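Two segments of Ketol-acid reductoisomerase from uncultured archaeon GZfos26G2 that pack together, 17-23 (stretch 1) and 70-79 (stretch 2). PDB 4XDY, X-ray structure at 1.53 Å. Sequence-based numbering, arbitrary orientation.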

# COMPACT_ATOMS: atom_id res chain seq x y z
N LYS A 17 11.85 6.50 35.40
CA LYS A 17 10.90 5.42 35.42
C LYS A 17 11.50 4.28 34.60
O LYS A 17 12.20 4.50 33.61
CB LYS A 17 9.55 5.88 34.89
CG LYS A 17 8.73 6.46 36.00
CD LYS A 17 7.46 7.06 35.52
CE LYS A 17 6.75 7.78 36.65
NZ LYS A 17 6.05 6.90 37.60
N THR A 18 11.23 3.08 35.07
CA THR A 18 11.54 1.86 34.33
C THR A 18 10.23 1.32 33.71
O THR A 18 9.20 1.21 34.40
CB THR A 18 12.12 0.84 35.31
OG1 THR A 18 13.39 1.36 35.76
CG2 THR A 18 12.31 -0.53 34.64
N ILE A 19 10.33 1.00 32.45
CA ILE A 19 9.22 0.38 31.71
C ILE A 19 9.53 -1.12 31.56
O ILE A 19 10.58 -1.49 30.93
CB ILE A 19 9.09 0.94 30.27
CG1 ILE A 19 9.23 2.47 30.18
CG2 ILE A 19 7.82 0.33 29.58
CD1 ILE A 19 8.22 3.16 30.98
N ALA A 20 8.65 -1.94 32.09
CA ALA A 20 8.69 -3.39 31.90
C ALA A 20 7.81 -3.73 30.70
O ALA A 20 6.60 -3.59 30.77
CB ALA A 20 8.19 -4.10 33.12
N VAL A 21 8.46 -4.12 29.62
CA VAL A 21 7.74 -4.52 28.38
C VAL A 21 7.52 -6.01 28.42
O VAL A 21 8.50 -6.76 28.38
CB VAL A 21 8.49 -4.09 27.13
CG1 VAL A 21 7.84 -4.69 25.87
CG2 VAL A 21 8.55 -2.56 27.02
N MET A 22 6.25 -6.42 28.57
CA MET A 22 5.87 -7.82 28.60
C MET A 22 5.58 -8.33 27.18
O MET A 22 4.62 -7.91 26.57
CB MET A 22 4.68 -8.04 29.48
CG MET A 22 4.71 -7.32 30.85
SD MET A 22 6.19 -7.84 31.74
CE MET A 22 5.65 -7.43 33.40
N GLY A 23 6.34 -9.30 26.73
CA GLY A 23 6.27 -9.79 25.34
C GLY A 23 7.16 -9.10 24.39
O GLY A 23 6.95 -7.93 24.10
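Stretch 2, residues 70-79: PIDKAAEKGD

Stretch 2 lies on stretch 1 as a short helix running back along a β-strand. Residues 71-77 form the helix, with P70 at the N-cap position, and they pack against the strand that ends at M22. The N-to-C directions of the two elements differ by 156° (signed crossing angle -156°), so they are close to antiparallel, and their axes approach to 7.6 Å. The start of the helix therefore lies near the end of the strand: the CA atoms of M22 and I71 are 6.5 Å apart, whereas those of A20 and G78 come within 4.6 Å. Together the segments bury 435 Å², most of it through M22, T18 and D79.

M22 has the largest covered area, 82 Å². Its CA-to-CB bond points sideways, but with chi1 and chi2 both m and chi3 t the end of the side chain comes nearer to the helix. There CE lies 3.9 Å from I71 CG2, 4.0 Å from A74 CB and 3.6 Å from A75 CB, an apolar cluster on the first turns of the helix. The methyl group also reaches the backbone, with CE 3.5 Å from I71 O and 3.4 Å from A75 N, the two atoms of I71 and A75 that are joined by a helical hydrogen bond.

Two residues earlier, A20 points toward the helix, and its small side chain allows close approach. A20 CB is 3.3 Å from A74 O and 4.4 Å from A74 CB. It also lies 3.9 Å from G78 CA, where the chain leaves helical geometry at phi/psi -81/139. An ideal CB on G78 would fall 2.6 Å from A20 CB, a clash, so the absence of a side chain at this position lets the backbones draw together. I19 and V21 point away from stretch 2.

Beyond the helix, polar contacts take over. D79 points toward stretch 1 and grips T18 at two points: T18 N donates to D79 OD2 at 2.8 Å in a nearly linear hydrogen bond (174°), and D79 N donates to T18 O, also at 2.8 Å but more bent (133°). The backbone donor and acceptor of T18 are thus both satisfied by one residue. The T18 side chain adds a contact to the last helical residue, with CG2 3.8 Å from K77 O. At the outer end, K17 CG packs 4.0 Å from D79 CB, and a water bridges the same two residues, accepting from K17 NZ at 2.9 Å and donating to D79 O at 3.2 Å.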

# COMPACT_ATOMS: atom_id res chain seq x y z
N PRO A 70 11.71 -13.25 33.82
CA PRO A 70 10.38 -13.78 33.86
C PRO A 70 9.39 -12.65 34.08
O PRO A 70 9.72 -11.62 34.69
CB PRO A 70 10.38 -14.75 35.06
CG PRO A 70 11.82 -14.99 35.39
CD PRO A 70 12.58 -13.82 34.90
N ILE A 71 8.17 -12.83 33.58
CA ILE A 71 7.16 -11.77 33.66
C ILE A 71 6.92 -11.29 35.10
O ILE A 71 6.83 -10.06 35.34
CB ILE A 71 5.82 -12.20 32.96
CG1 ILE A 71 6.10 -12.37 31.46
CG2 ILE A 71 4.69 -11.23 33.27
CD1 ILE A 71 4.97 -12.97 30.65
N ASP A 72 6.79 -12.21 36.06
CA ASP A 72 6.61 -11.78 37.45
C ASP A 72 7.72 -10.85 38.00
O ASP A 72 7.42 -9.80 38.61
CB ASP A 72 6.30 -12.94 38.37
CG ASP A 72 7.46 -13.91 38.54
OD1 ASP A 72 8.51 -13.82 37.85
OD2 ASP A 72 7.26 -14.77 39.40
N LYS A 73 8.97 -11.18 37.74
CA LYS A 73 10.10 -10.31 38.19
C LYS A 73 10.15 -9.01 37.40
O LYS A 73 10.55 -7.98 37.89
CB LYS A 73 11.48 -10.98 38.00
CG LYS A 73 11.73 -12.34 38.64
CD LYS A 73 11.07 -12.44 39.99
CE LYS A 73 11.57 -13.66 40.75
NZ LYS A 73 11.21 -13.46 42.18
N ALA A 74 9.78 -9.06 36.13
CA ALA A 74 9.73 -7.85 35.34
C ALA A 74 8.66 -6.90 35.85
O ALA A 74 8.88 -5.68 35.89
CB ALA A 74 9.50 -8.19 33.87
N ALA A 75 7.53 -7.43 36.27
CA ALA A 75 6.43 -6.63 36.73
C ALA A 75 6.81 -5.94 38.06
O ALA A 75 6.38 -4.84 38.34
CB ALA A 75 5.23 -7.45 36.98
N GLU A 76 7.55 -6.67 38.87
CA GLU A 76 8.08 -6.14 40.14
C GLU A 76 8.96 -4.93 39.89
O GLU A 76 8.82 -3.91 40.54
CB GLU A 76 8.87 -7.26 40.88
CG GLU A 76 9.12 -6.96 42.34
CD GLU A 76 9.43 -8.19 43.18
OE1 GLU A 76 9.46 -9.36 42.67
OE2 GLU A 76 9.63 -7.98 44.38
N LYS A 77 9.80 -4.98 38.88
CA LYS A 77 10.73 -3.99 38.63
C LYS A 77 10.16 -2.77 37.87
O LYS A 77 10.69 -1.66 37.90
CB LYS A 77 11.84 -4.66 37.85
CG LYS A 77 12.95 -3.74 37.51
CD LYS A 77 14.30 -4.42 37.36
CE LYS A 77 15.29 -3.30 36.96
NZ LYS A 77 16.69 -3.73 37.04
N GLY A 78 9.10 -2.97 37.09
CA GLY A 78 8.64 -1.87 36.27
C GLY A 78 7.78 -0.88 37.05
O GLY A 78 6.89 -1.27 37.78
N ASP A 79 8.02 0.39 36.79
CA ASP A 79 7.08 1.43 37.21
C ASP A 79 5.86 1.46 36.27
O ASP A 79 4.77 1.82 36.68
CB ASP A 79 7.79 2.77 37.15
CG ASP A 79 8.99 2.83 38.10
OD1 ASP A 79 8.74 2.53 39.26
OD2 ASP A 79 10.14 3.02 37.65
O HOH W 1 4.31 4.93 36.46